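Local atomic coordinates of hemolysins related proteins containing CBS domains (Klebsiella pneumoniae subsp. pneumoniae, PDB entry 3HF7), a protein that is of unknown function but binds AMP through this CBS-domain pair, one part of a longer membrane protein whose family is generally assigned FAD binding. Residues D22-I26 against F67-M72; H35-L40 against S50-R55; I79-E84 against V102-E108; L88-L92 against I121-I125. The contacts are given in a common frame with arbitrary orientation. Numbering follows the deposited sequence.

Contact 1 (D22-I26 against F67-M72)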
loop_
_atom_site.group_PDB
_atom_site.type_symbol
_atom_site.label_atom_id
_atom_site.label_comp_id
_atom_site.label_asym_id
_atom_site.label_seq_id
_atom_site.Cartn_x
_atom_site.Cartn_y
_atom_site.Cartn_z
ATOM N N ASP A 22 18.096 -9.342 -1.202
ATOM C CA ASP A 22 18.619 -9.915 -2.427
ATOM C C ASP A 22 17.433 -10.283 -3.288
ATOM O O ASP A 22 16.357 -10.582 -2.783
ATOM C CB ASP A 22 19.457 -11.150 -2.152
ATOM C CG ASP A 22 18.691 -12.208 -1.395
ATOM O OD1 ASP A 22 18.281 -11.938 -0.251
ATOM O OD2 ASP A 22 18.486 -13.312 -1.941
ATOM N N TRP A 23 17.649 -10.260 -4.591
ATOM C CA TRP A 23 16.571 -10.348 -5.539
ATOM C C TRP A 23 15.693 -11.584 -5.393
ATOM O O TRP A 23 14.463 -11.469 -5.410
ATOM C CB TRP A 23 17.126 -10.250 -6.945
ATOM C CG TRP A 23 16.081 -10.299 -7.987
ATOM C CD1 TRP A 23 15.930 -11.260 -8.936
ATOM C CD2 TRP A 23 15.009 -9.357 -8.191
ATOM N NE1 TRP A 23 14.842 -10.978 -9.733
ATOM C CE2 TRP A 23 14.258 -9.817 -9.298
ATOM C CE3 TRP A 23 14.617 -8.174 -7.556
ATOM C CZ2 TRP A 23 13.133 -9.133 -9.783
ATOM C CZ3 TRP A 23 13.500 -7.502 -8.034
ATOM C CH2 TRP A 23 12.772 -7.982 -9.138
ATOM N N LYS A 24 16.317 -12.752 -5.244
ATOM C CA LYS A 24 15.567 -13.989 -5.050
ATOM C C LYS A 24 14.635 -13.867 -3.837
ATOM O O LYS A 24 13.508 -14.374 -3.846
ATOM C CB LYS A 24 16.504 -15.188 -4.897
ATOM N N SER A 25 15.095 -13.167 -2.806
ATOM C CA SER A 25 14.270 -12.954 -1.630
ATOM C C SER A 25 13.076 -12.042 -1.923
ATOM O O SER A 25 11.988 -12.258 -1.400
ATOM C CB SER A 25 15.102 -12.391 -0.483
ATOM O OG SER A 25 14.338 -12.359 0.703
ATOM N N ILE A 26 13.288 -11.032 -2.760
ATOM C CA ILE A 26 12.231 -10.074 -3.098
ATOM C C ILE A 26 11.135 -10.783 -3.880
ATOM O O ILE A 26 9.959 -10.676 -3.531
ATOM C CB ILE A 26 12.767 -8.860 -3.889
ATOM C CG1 ILE A 26 13.333 -7.799 -2.936
ATOM C CG2 ILE A 26 11.692 -8.273 -4.782
ATOM C CD1 ILE A 26 14.460 -6.970 -3.529
ATOM N N PHE A 67 12.096 -10.524 -15.750
ATOM C CA PHE A 67 11.506 -9.601 -14.790
ATOM C C PHE A 67 12.585 -9.034 -13.875
ATOM O O PHE A 67 13.329 -9.796 -13.262
ATOM C CB PHE A 67 10.440 -10.320 -13.972
ATOM C CG PHE A 67 9.725 -9.425 -13.023
ATOM C CD1 PHE A 67 8.720 -8.582 -13.478
ATOM C CD2 PHE A 67 10.069 -9.397 -11.682
ATOM C CE1 PHE A 67 8.061 -7.754 -12.618
ATOM C CE2 PHE A 67 9.408 -8.562 -10.814
ATOM C CZ PHE A 67 8.403 -7.738 -11.279
ATOM N N THR A 68 12.683 -7.710 -13.787
ATOM C CA THR A 68 13.798 -7.099 -13.056
ATOM C C THR A 68 13.314 -6.184 -11.947
ATOM O O THR A 68 12.119 -5.887 -11.863
ATOM C CB THR A 68 14.727 -6.306 -13.988
ATOM O OG1 THR A 68 14.176 -5.015 -14.227
ATOM C CG2 THR A 68 14.891 -7.004 -15.305
ATOM N N LYS A 69 14.240 -5.753 -11.090
ATOM C CA LYS A 69 13.948 -4.820 -10.000
ATOM C C LYS A 69 13.507 -3.487 -10.563
ATOM O O LYS A 69 12.564 -2.876 -10.078
ATOM C CB LYS A 69 15.184 -4.648 -9.126
ATOM C CG LYS A 69 15.084 -3.576 -8.055
ATOM C CD LYS A 69 15.580 -4.139 -6.727
ATOM C CE LYS A 69 16.501 -3.184 -5.982
ATOM N NZ LYS A 69 17.396 -3.974 -5.082
ATOM N N GLU A 70 14.196 -3.060 -11.612
ATOM C CA GLU A 70 13.859 -1.848 -12.344
ATOM C C GLU A 70 12.429 -1.893 -12.926
ATOM O O GLU A 70 11.671 -0.912 -12.840
ATOM C CB GLU A 70 14.891 -1.646 -13.447
ATOM C CG GLU A 70 14.517 -0.607 -14.456
ATOM C CD GLU A 70 14.864 0.785 -13.997
ATOM O OE1 GLU A 70 14.845 1.045 -12.765
ATOM O OE2 GLU A 70 15.166 1.615 -14.890
ATOM N N ILE A 71 12.071 -3.039 -13.502
ATOM C CA ILE A 71 10.742 -3.251 -14.055
ATOM C C ILE A 71 9.704 -3.205 -12.935
ATOM O O ILE A 71 8.680 -2.515 -13.064
ATOM C CB ILE A 71 10.679 -4.567 -14.890
ATOM C CG1 ILE A 71 11.033 -4.298 -16.365
ATOM C CG2 ILE A 71 9.293 -5.216 -14.823
ATOM C CD1 ILE A 71 12.478 -3.815 -16.659
ATOM N N MET A 72 10.000 -3.902 -11.833
ATOM C CA MET A 72 9.120 -3.953 -10.667
ATOM C C MET A 72 8.806 -2.557 -10.142
ATOM O O MET A 72 7.647 -2.200 -9.964
ATOM C CB MET A 72 9.745 -4.797 -9.554
ATOM C CG MET A 72 8.812 -4.996 -8.383
ATOM S SD MET A 72 9.532 -5.873 -6.984
ATOM C CE MET A 72 10.737 -4.645 -6.511
#
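Trp-23 carries this contact. It gives up about 100 Å² to the segment 67-72, far more than any other residue here, and its side chain (chi1 t) lays the six-membered part of the indole against the start of the opposite helix. One ring face receives the backbone of Lys-69, whose N lies 3.3 Å from Trp-23 CH2, while Lys-69 CB comes within 3.5 Å of Trp-23 CZ3. Lys-69, next in buried area with Ile-26, thus offers backbone and the root of its side chain to the indole; its NZ goes on to a hydrogen bond with the carbonyl of Ile-19. Ile-26, one turn after Trp-23, points toward the other segment and sets CG2 3.9 Å from Met-72 SD, and that sulfur also makes an oblique Met-aromatic contact with Trp-23, 5.4 Å from the centroid of the six-membered ring. Phe-67 meets the indole rim to rim, with Trp-23 CZ2 to Phe-67 CD2 at 3.6 Å. No hydrogen bond crosses the interface. Within 67-72, Thr-68 N-caps its helix, OG1 accepting from Ile-71 N at 3.0 Å. The contact is plain packing between the N-terminal ends of helices 23-31 and 69-75, well away from the bound nucleotide, with Phe-67 also reaching Leu-60 and Met-61 on helix 54-61 and Met-72 resting on Leu-40 and Leu-52 of strands 37-41 and 48-53.

Contact 2 (H35-L40 against S50-R55). With AMP (adenosine monophosphate), chain B.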
loop_
_atom_site.group_PDB
_atom_site.type_symbol
_atom_site.label_atom_id
_atom_site.label_comp_id
_atom_site.label_asym_id
_atom_site.label_seq_id
_atom_site.Cartn_x
_atom_site.Cartn_y
_atom_site.Cartn_z
ATOM N N HIS A 35 -1.829 -10.193 -0.128
ATOM C CA HIS A 35 -2.749 -9.109 -0.507
ATOM C C HIS A 35 -2.561 -8.606 -1.935
ATOM O O HIS A 35 -1.535 -8.866 -2.561
ATOM C CB HIS A 35 -2.574 -7.926 0.447
ATOM C CG HIS A 35 -2.958 -8.240 1.853
ATOM N ND1 HIS A 35 -4.272 -8.407 2.238
ATOM C CD2 HIS A 35 -2.207 -8.440 2.961
ATOM C CE1 HIS A 35 -4.312 -8.689 3.528
ATOM N NE2 HIS A 35 -3.074 -8.718 3.989
ATOM N N GLY A 36 -3.535 -7.844 -2.426
ATOM C CA GLY A 36 -3.509 -7.327 -3.796
ATOM C C GLY A 36 -2.518 -6.205 -4.061
ATOM O O GLY A 36 -1.957 -6.109 -5.160
ATOM N N ARG A 37 -2.327 -5.333 -3.073
ATOM C CA ARG A 37 -1.307 -4.287 -3.163
ATOM C C ARG A 37 -0.316 -4.461 -2.007
ATOM O O ARG A 37 -0.674 -4.967 -0.951
ATOM C CB ARG A 37 -1.928 -2.884 -3.132
ATOM C CG ARG A 37 -3.317 -2.747 -3.745
ATOM C CD ARG A 37 -3.261 -2.348 -5.206
ATOM N NE ARG A 37 -3.634 -0.950 -5.499
ATOM C CZ ARG A 37 -4.775 -0.589 -6.094
ATOM N NH1 ARG A 37 -5.645 -1.536 -6.421
ATOM N NH2 ARG A 37 -5.055 0.701 -6.355
ATOM N N ILE A 38 0.932 -4.059 -2.204
ATOM C CA ILE A 38 1.928 -4.132 -1.127
ATOM C C ILE A 38 2.935 -3.019 -1.246
ATOM O O ILE A 38 3.231 -2.564 -2.349
ATOM C CB ILE A 38 2.701 -5.454 -1.105
ATOM C CG1 ILE A 38 3.220 -5.786 -2.501
ATOM C CG2 ILE A 38 1.845 -6.565 -0.505
ATOM C CD1 ILE A 38 4.668 -6.064 -2.531
ATOM N N VAL A 39 3.480 -2.606 -0.099
ATOM C CA VAL A 39 4.362 -1.450 -0.042
ATOM C C VAL A 39 5.774 -1.859 -0.430
ATOM O O VAL A 39 6.293 -2.871 0.042
ATOM C CB VAL A 39 4.344 -0.752 1.358
ATOM C CG1 VAL A 39 5.129 0.557 1.326
ATOM C CG2 VAL A 39 2.922 -0.488 1.827
ATOM N N LEU A 40 6.381 -1.070 -1.311
ATOM C CA LEU A 40 7.806 -1.170 -1.584
ATOM C C LEU A 40 8.515 -0.095 -0.774
ATOM O O LEU A 40 8.158 1.088 -0.843
ATOM C CB LEU A 40 8.072 -0.990 -3.082
ATOM C CG LEU A 40 7.396 -1.973 -4.050
ATOM C CD1 LEU A 40 7.795 -1.631 -5.495
ATOM C CD2 LEU A 40 7.708 -3.452 -3.709
ATOM N N SER A 50 6.694 3.163 -2.897
ATOM C CA SER A 50 5.574 3.025 -3.807
ATOM C C SER A 50 4.630 1.915 -3.383
ATOM O O SER A 50 4.929 1.119 -2.493
ATOM C CB SER A 50 6.096 2.777 -5.217
ATOM O OG SER A 50 7.108 1.790 -5.184
ATOM N N MET A 51 3.461 1.889 -4.017
ATOM C CA MET A 51 2.477 0.849 -3.770
ATOM C C MET A 51 2.391 0.006 -5.038
ATOM O O MET A 51 2.209 0.543 -6.132
ATOM C CB MET A 51 1.131 1.477 -3.404
ATOM C CG MET A 51 0.093 0.499 -2.948
ATOM S SD MET A 51 0.337 -0.119 -1.270
ATOM C CE MET A 51 0.165 1.413 -0.335
ATOM N N LEU A 52 2.561 -1.305 -4.897
ATOM C CA LEU A 52 2.722 -2.183 -6.054
ATOM C C LEU A 52 1.526 -3.090 -6.137
ATOM O O LEU A 52 1.199 -3.778 -5.156
ATOM C CB LEU A 52 4.006 -3.012 -5.904
ATOM C CG LEU A 52 4.716 -3.773 -7.045
ATOM C CD1 LEU A 52 4.512 -5.277 -6.949
ATOM C CD2 LEU A 52 4.380 -3.259 -8.448
ATOM N N ARG A 53 0.855 -3.072 -7.290
ATOM C CA ARG A 53 -0.255 -3.986 -7.497
ATOM C C ARG A 53 0.358 -5.308 -7.828
ATOM O O ARG A 53 1.004 -5.461 -8.861
ATOM C CB ARG A 53 -1.175 -3.498 -8.600
ATOM C CG ARG A 53 -1.893 -2.248 -8.191
ATOM C CD ARG A 53 -2.656 -1.622 -9.311
ATOM N NE ARG A 53 -1.789 -0.807 -10.149
ATOM C CZ ARG A 53 -1.417 -1.147 -11.383
ATOM N NH1 ARG A 53 -1.848 -2.286 -11.919
ATOM N NH2 ARG A 53 -0.618 -0.341 -12.084
ATOM N N VAL A 54 0.199 -6.246 -6.909
ATOM C CA VAL A 54 0.785 -7.577 -7.046
ATOM C C VAL A 54 0.401 -8.246 -8.383
ATOM O O VAL A 54 1.280 -8.720 -9.120
ATOM C CB VAL A 54 0.400 -8.463 -5.829
ATOM C CG1 VAL A 54 1.036 -9.805 -5.921
ATOM C CG2 VAL A 54 0.864 -7.805 -4.552
ATOM N N ARG A 55 -0.903 -8.244 -8.689
ATOM C CA ARG A 55 -1.451 -8.853 -9.906
ATOM C C ARG A 55 -0.741 -8.355 -11.145
ATOM O O ARG A 55 -0.522 -9.113 -12.085
ATOM C CB ARG A 55 -2.955 -8.582 -10.032
ATOM C CG ARG A 55 -3.481 -8.684 -11.455
ATOM C CD ARG A 55 -4.911 -9.181 -11.493
ATOM N NE ARG A 55 -5.861 -8.108 -11.765
ATOM C CZ ARG A 55 -6.423 -7.347 -10.833
ATOM N NH1 ARG A 55 -6.147 -7.514 -9.520
ATOM N NH2 ARG A 55 -7.265 -6.404 -11.228
HETATM P P AMP B . -6.825 -7.800 -0.338
HETATM O O1P AMP B . -6.248 -8.902 0.535
HETATM O O2P AMP B . -5.815 -6.975 -1.101
HETATM O O3P AMP B . -8.011 -8.182 -1.181
HETATM O "O5'" AMP B . -7.489 -6.759 0.712
HETATM C "C5'" AMP B . -8.192 -7.192 1.887
HETATM C "C4'" AMP B . -7.968 -6.228 3.052
HETATM O "O4'" AMP B . -6.729 -6.503 3.706
HETATM C "C3'" AMP B . -7.921 -4.753 2.645
HETATM O "O3'" AMP B . -9.199 -4.086 2.711
HETATM C "C2'" AMP B . -6.945 -4.145 3.628
HETATM O "O2'" AMP B . -7.628 -3.643 4.768
HETATM C "C1'" AMP B . -6.058 -5.287 4.074
HETATM N N9 AMP B . -4.774 -5.083 3.352
HETATM C C8 AMP B . -4.701 -4.843 2.034
HETATM N N7 AMP B . -3.422 -4.678 1.633
HETATM C C5 AMP B . -2.639 -4.803 2.705
HETATM C C6 AMP B . -1.187 -4.725 2.939
HETATM N N6 AMP B . -0.338 -4.490 1.907
HETATM N N1 AMP B . -0.757 -4.909 4.210
HETATM C C2 AMP B . -1.610 -5.147 5.234
HETATM N N3 AMP B . -2.950 -5.216 5.080
HETATM C C4 AMP B . -3.525 -5.063 3.851
#
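This is an antiparallel beta hairpin, strands 37-41 and 48-53, whose entry into the first strand also forms part of the AMP site. Ile-38 and Leu-52 form a hydrogen-bonded pair (Ile-38 N to Leu-52 O 3.0 Å, Leu-52 N to Ile-38 O 2.9 Å), as do Leu-40 and Ser-50, with Leu-40 N to Ser-50 O at 2.9 Å. The pairing runs on past the strand: Val-54 N, at the start of the next helix, donates to Gly-36 O at 2.8 Å. On one face Val-39 CG2 meets Met-51 CE at 4.0 Å, and Arg-53 CG lies over the Arg-37 guanidinium. On the other, Ile-38 CG1 packs 3.7 Å from Val-54 CG2.

Backbone and side chain share the ligand. Gly-36 N donates to AMP O2P (2.8 Å), Arg-37 O accepts from the adenine N6 (2.9 Å), and His-35 ND1 donates to O1P (2.7 Å). A CB on Gly-36 would crowd the phosphate. Val-15, Thr-117 and Asp-120 complete the hydrogen bonding to AMP. Strand 16-18 pairs with strand 37-41 on its other edge, helices 23-31 and 69-75 cover the Ile-38 and Leu-52 face, and Met-51 on the opposite face reaches strand 102-106.

Contact 3 (I79-E84 against V102-E108)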
loop_
_atom_site.group_PDB
_atom_site.type_symbol
_atom_site.label_atom_id
_atom_site.label_comp_id
_atom_site.label_asym_id
_atom_site.label_seq_id
_atom_site.Cartn_x
_atom_site.Cartn_y
_atom_site.Cartn_z
ATOM N N ILE A 79 2.577 6.149 -3.605
ATOM C CA ILE A 79 1.683 5.952 -2.489
ATOM C C ILE A 79 0.707 7.139 -2.361
ATOM O O ILE A 79 1.090 8.306 -2.555
ATOM C CB ILE A 79 2.486 5.787 -1.214
ATOM C CG1 ILE A 79 3.421 4.590 -1.373
ATOM C CG2 ILE A 79 1.570 5.622 -0.024
ATOM C CD1 ILE A 79 4.340 4.359 -0.201
ATOM N N TYR A 80 -0.555 6.833 -2.071
ATOM C CA TYR A 80 -1.522 7.849 -1.675
ATOM C C TYR A 80 -1.516 8.018 -0.157
ATOM O O TYR A 80 -1.731 7.046 0.587
ATOM C CB TYR A 80 -2.912 7.447 -2.153
ATOM C CG TYR A 80 -4.058 8.312 -1.669
ATOM C CD1 TYR A 80 -4.046 9.708 -1.823
ATOM C CD2 TYR A 80 -5.184 7.732 -1.102
ATOM C CE1 TYR A 80 -5.127 10.503 -1.392
ATOM C CE2 TYR A 80 -6.259 8.512 -0.671
ATOM C CZ TYR A 80 -6.228 9.888 -0.816
ATOM O OH TYR A 80 -7.317 10.627 -0.379
ATOM N N PHE A 81 -1.275 9.253 0.298
ATOM C CA PHE A 81 -1.144 9.542 1.733
ATOM C C PHE A 81 -2.345 10.247 2.322
ATOM O O PHE A 81 -2.823 11.230 1.765
ATOM C CB PHE A 81 0.118 10.347 1.993
ATOM C CG PHE A 81 1.362 9.534 1.887
ATOM C CD1 PHE A 81 1.643 8.546 2.841
ATOM C CD2 PHE A 81 2.237 9.722 0.824
ATOM C CE1 PHE A 81 2.776 7.780 2.755
ATOM C CE2 PHE A 81 3.384 8.947 0.719
ATOM C CZ PHE A 81 3.655 7.982 1.694
ATOM N N VAL A 82 -2.821 9.722 3.449
ATOM C CA VAL A 82 -4.009 10.214 4.161
ATOM C C VAL A 82 -3.601 10.700 5.552
ATOM O O VAL A 82 -3.043 9.924 6.329
ATOM C CB VAL A 82 -5.035 9.068 4.365
ATOM C CG1 VAL A 82 -6.220 9.523 5.217
ATOM C CG2 VAL A 82 -5.501 8.531 3.034
ATOM N N PRO A 83 -3.900 11.967 5.894
ATOM C CA PRO A 83 -3.550 12.434 7.242
ATOM C C PRO A 83 -4.149 11.560 8.347
ATOM O O PRO A 83 -5.218 10.964 8.167
ATOM C CB PRO A 83 -4.156 13.838 7.298
ATOM C CG PRO A 83 -4.250 14.268 5.885
ATOM C CD PRO A 83 -4.561 13.019 5.103
ATOM N N GLU A 84 -3.444 11.471 9.470
ATOM C CA GLU A 84 -3.972 10.826 10.663
ATOM C C GLU A 84 -5.276 11.492 11.099
ATOM O O GLU A 84 -5.385 12.718 11.110
ATOM C CB GLU A 84 -2.934 10.895 11.791
ATOM C CG GLU A 84 -3.485 10.751 13.209
ATOM C CD GLU A 84 -3.803 12.099 13.883
ATOM O OE1 GLU A 84 -4.951 12.273 14.369
ATOM O OE2 GLU A 84 -2.901 12.980 13.943
ATOM N N VAL A 102 -6.455 2.515 -1.997
ATOM C CA VAL A 102 -5.603 2.231 -0.846
ATOM C C VAL A 102 -4.778 3.461 -0.467
ATOM O O VAL A 102 -4.303 4.214 -1.321
ATOM C CB VAL A 102 -4.668 1.035 -1.105
ATOM C CG1 VAL A 102 -3.683 0.869 0.038
ATOM C CG2 VAL A 102 -5.462 -0.240 -1.240
ATOM N N GLY A 103 -4.616 3.666 0.832
ATOM C CA GLY A 103 -3.869 4.802 1.304
ATOM C C GLY A 103 -3.030 4.411 2.484
ATOM O O GLY A 103 -3.357 3.471 3.211
ATOM N N LEU A 104 -1.930 5.128 2.654
ATOM C CA LEU A 104 -1.120 4.996 3.845
ATOM C C LEU A 104 -1.463 6.155 4.745
ATOM O O LEU A 104 -1.428 7.323 4.306
ATOM C CB LEU A 104 0.367 4.988 3.500
ATOM C CG LEU A 104 0.837 3.655 2.899
ATOM C CD1 LEU A 104 2.353 3.600 2.926
ATOM C CD2 LEU A 104 0.243 2.465 3.643
ATOM N N VAL A 105 -1.837 5.822 5.987
ATOM C CA VAL A 105 -2.172 6.836 6.987
ATOM C C VAL A 105 -0.917 7.396 7.614
ATOM O O VAL A 105 -0.068 6.663 8.109
ATOM C CB VAL A 105 -3.091 6.306 8.101
ATOM C CG1 VAL A 105 -3.241 7.356 9.221
ATOM C CG2 VAL A 105 -4.449 5.948 7.516
ATOM N N VAL A 106 -0.825 8.716 7.596
ATOM C CA VAL A 106 0.402 9.375 7.955
ATOM C C VAL A 106 0.233 10.529 8.947
ATOM O O VAL A 106 -0.740 11.279 8.933
ATOM C CB VAL A 106 1.182 9.787 6.682
ATOM C CG1 VAL A 106 1.012 11.264 6.386
ATOM C CG2 VAL A 106 2.632 9.423 6.826
ATOM N N ASP A 107 1.223 10.604 9.816
ATOM C CA ASP A 107 1.432 11.632 10.806
ATOM C C ASP A 107 1.629 12.989 10.201
ATOM O O ASP A 107 1.807 13.108 8.993
ATOM C CB ASP A 107 2.780 11.311 11.394
ATOM C CG ASP A 107 2.811 11.469 12.826
ATOM O OD1 ASP A 107 1.825 11.053 13.467
ATOM O OD2 ASP A 107 3.833 11.989 13.315
ATOM N N GLU A 108 1.693 14.011 11.050
ATOM C CA GLU A 108 2.168 15.311 10.597
ATOM C C GLU A 108 3.685 15.333 10.611
ATOM O O GLU A 108 4.301 16.303 10.180
ATOM C CB GLU A 108 1.640 16.437 11.459
ATOM C CG GLU A 108 0.659 15.968 12.489
ATOM C CD GLU A 108 1.317 15.745 13.819
ATOM O OE1 GLU A 108 0.621 15.298 14.755
ATOM O OE2 GLU A 108 2.525 16.041 13.933
#
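Four backbone hydrogen bonds hold these two segments in parallel register. Tyr-80 O accepts from Leu-104 N at 2.8 Å; Leu-104 O takes Val-82 N at 2.9 Å; Val-82 O takes Val-106 N at 2.8 Å; and Val-106 O receives Glu-84 N at 2.8 Å. Leu-104 thus bonds through N and O to the residues flanking its partner Phe-81, the parallel pattern, with CA-H...O contacts alongside, such as Phe-81 CA to Leu-104 O at 3.4 Å. Tyr-80 directs its hydroxyl to a hydrogen bond with Gln-91 OE1. That partner lies on helix 88-98, which links strands 81-83 and 102-106 in a beta-alpha-beta crossover, part of the second CBS motif of the pair. Gly-103 lies beside Tyr-80 and Val-82, where a CB would clash with Val-82 CG2 and be tight against Tyr-80 CD2. On the face carrying Phe-81 and Leu-104, Phe-81 CE1 rests 3.8 Å from Leu-104 CB, and Ile-79 CG2 approaches Leu-104 CG to 3.6 Å. Phe-81 CD1 is 4.1 Å from Val-106 CB. On the Val-82 and Val-105 face, Glu-84 CA lies 3.8 Å from Val-105 CG1. Leu-104 and Val-102 touch Met-51 of strand 48-53, while strand 112-117 pairs with the other edge of 102-106.

Contact 4 (L88-L92 against I121-I125)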
loop_
_atom_site.group_PDB
_atom_site.type_symbol
_atom_site.label_atom_id
_atom_site.label_comp_id
_atom_site.label_asym_id
_atom_site.label_seq_id
_atom_site.Cartn_x
_atom_site.Cartn_y
_atom_site.Cartn_z
ATOM N N LEU A 88 -13.926 9.190 8.527
ATOM C CA LEU A 88 -14.354 8.246 7.499
ATOM C C LEU A 88 -15.208 8.923 6.441
ATOM O O LEU A 88 -15.089 8.639 5.242
ATOM C CB LEU A 88 -15.130 7.091 8.128
ATOM C CG LEU A 88 -14.359 6.217 9.118
ATOM C CD1 LEU A 88 -15.125 4.929 9.407
ATOM C CD2 LEU A 88 -12.981 5.904 8.571
ATOM N N SER A 89 -16.065 9.827 6.906
ATOM C CA SER A 89 -16.957 10.590 6.047
ATOM C C SER A 89 -16.145 11.320 4.975
ATOM O O SER A 89 -16.369 11.115 3.769
ATOM C CB SER A 89 -17.753 11.592 6.887
ATOM O OG SER A 89 -17.830 11.153 8.240
ATOM N N THR A 90 -15.191 12.145 5.424
ATOM C CA THR A 90 -14.385 12.963 4.524
ATOM C C THR A 90 -13.567 12.091 3.578
ATOM O O THR A 90 -13.506 12.368 2.372
ATOM C CB THR A 90 -13.427 13.898 5.292
ATOM O OG1 THR A 90 -14.030 14.291 6.530
ATOM C CG2 THR A 90 -13.115 15.145 4.457
ATOM N N GLN A 91 -12.948 11.040 4.117
ATOM C CA GLN A 91 -12.121 10.156 3.299
ATOM C C GLN A 91 -12.937 9.485 2.197
ATOM O O GLN A 91 -12.447 9.357 1.074
ATOM C CB GLN A 91 -11.374 9.117 4.147
ATOM C CG GLN A 91 -10.207 8.453 3.429
ATOM C CD GLN A 91 -9.241 9.438 2.767
ATOM O OE1 GLN A 91 -8.900 9.287 1.600
ATOM N NE2 GLN A 91 -8.795 10.440 3.512
ATOM N N LEU A 92 -14.177 9.094 2.505
ATOM C CA LEU A 92 -15.056 8.482 1.511
ATOM C C LEU A 92 -15.109 9.323 0.233
ATOM O O LEU A 92 -14.986 8.799 -0.869
ATOM C CB LEU A 92 -16.458 8.275 2.077
ATOM C CG LEU A 92 -17.167 6.962 1.721
ATOM C CD1 LEU A 92 -18.537 6.929 2.351
ATOM C CD2 LEU A 92 -17.292 6.724 0.221
ATOM N N ILE A 121 -13.537 1.414 4.523
ATOM C CA ILE A 121 -14.349 2.543 4.962
ATOM C C ILE A 121 -15.862 2.273 4.808
ATOM O O ILE A 121 -16.642 2.427 5.771
ATOM C CB ILE A 121 -13.908 3.833 4.263
ATOM C CG1 ILE A 121 -12.446 4.129 4.648
ATOM C CG2 ILE A 121 -14.856 4.994 4.627
ATOM C CD1 ILE A 121 -11.778 5.198 3.844
ATOM N N LEU A 122 -16.251 1.833 3.610
ATOM C CA LEU A 122 -17.644 1.525 3.294
ATOM C C LEU A 122 -18.198 0.487 4.244
ATOM O O LEU A 122 -19.215 0.728 4.893
ATOM C CB LEU A 122 -17.783 1.054 1.846
ATOM C CG LEU A 122 -17.353 2.075 0.789
ATOM C CD1 LEU A 122 -16.944 1.381 -0.492
ATOM C CD2 LEU A 122 -18.447 3.095 0.537
ATOM N N GLU A 123 -17.508 -0.642 4.355
ATOM C CA GLU A 123 -17.970 -1.746 5.188
ATOM C C GLU A 123 -18.184 -1.306 6.619
ATOM O O GLU A 123 -19.025 -1.853 7.327
ATOM C CB GLU A 123 -16.979 -2.899 5.150
ATOM C CG GLU A 123 -17.186 -3.812 3.967
ATOM C CD GLU A 123 -15.910 -4.520 3.540
ATOM O OE1 GLU A 123 -15.359 -5.320 4.347
ATOM O OE2 GLU A 123 -15.462 -4.284 2.389
ATOM N N GLU A 124 -17.416 -0.310 7.036
ATOM C CA GLU A 124 -17.533 0.193 8.378
ATOM C C GLU A 124 -18.780 1.053 8.451
ATOM O O GLU A 124 -19.681 0.785 9.262
ATOM C CB GLU A 124 -16.294 0.992 8.775
ATOM C CG GLU A 124 -15.904 0.775 10.229
ATOM C CD GLU A 124 -16.840 1.455 11.214
ATOM O OE1 GLU A 124 -17.244 2.616 10.959
ATOM O OE2 GLU A 124 -17.162 0.825 12.248
ATOM N N ILE A 125 -18.843 2.067 7.592
ATOM C CA ILE A 125 -20.014 2.933 7.542
ATOM C C ILE A 125 -21.327 2.120 7.594
ATOM O O ILE A 125 -22.137 2.306 8.507
ATOM C CB ILE A 125 -19.949 3.881 6.341
ATOM C CG1 ILE A 125 -18.777 4.844 6.540
ATOM C CG2 ILE A 125 -21.256 4.632 6.198
ATOM C CD1 ILE A 125 -18.401 5.635 5.338
#
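Leucine and isoleucine side chains make most of this helix-helix contact. Leu-88 (m, t) and Ile-121 (m, t) each point toward the other segment and bury the most surface, with Leu-88 CB 4.1 Å from Ile-121 CG2. The other arm of Ile-121 reaches one turn further along helix 88-98, its CD1 resting 3.6 Å from Gln-91 CG. Gln-91, with chi1 t and chi2 p, lends this methylene to the interface and leads its amide away, where OE1 hydrogen-bonds to Tyr-80 OH. Leu-92 starts out sideways and has chi1 at -139°, between wells; its branched end reaches both Ile-125 and Leu-122, with Leu-92 CD1 3.3 Å from Ile-125 CD1 and Leu-92 CD2 3.8 Å from Leu-122 CD2. Glu-124 also has an off-well chi1, -142°, and brings OE1 to 3.5 Å from Leu-88 CD1, a carboxylate against a methyl rather than a polar bond.

The short helical axes run at 136° and approach no closer than 10.4 Å; side chains fill most of the space, with Leu-88 O also against Ile-121 CG2 at 3.7 Å. Helix 88-98 thus lies against helix 118-126, which carries AMP-binding Asp-120, and helix 4-7 packs Ile-7 onto Leu-88, Ile-121 and Glu-124.

Contact 2 is the most buried of the four; contact 3 runs from a buried side at Leu-104 to an exposed end, and contacts 1 and 4 lie at the periphery, their centres about 35 Å apart. The sheets rely on backbone hydrogen bonds, antiparallel in contact 2 and parallel in contact 3, whereas the helical pairs have none across and pack mainly by side chains, aromatic and sulfur in contact 1, aliphatic in contact 4. Contacts 2 and 3 also touch where Ile-79 packs on Ser-50 and Met-51. Contact 1 leans on the hairpin of contact 2; contact 4 shares the beta-alpha-beta unit of contact 3. Of the four, contact 2 alone binds AMP directly.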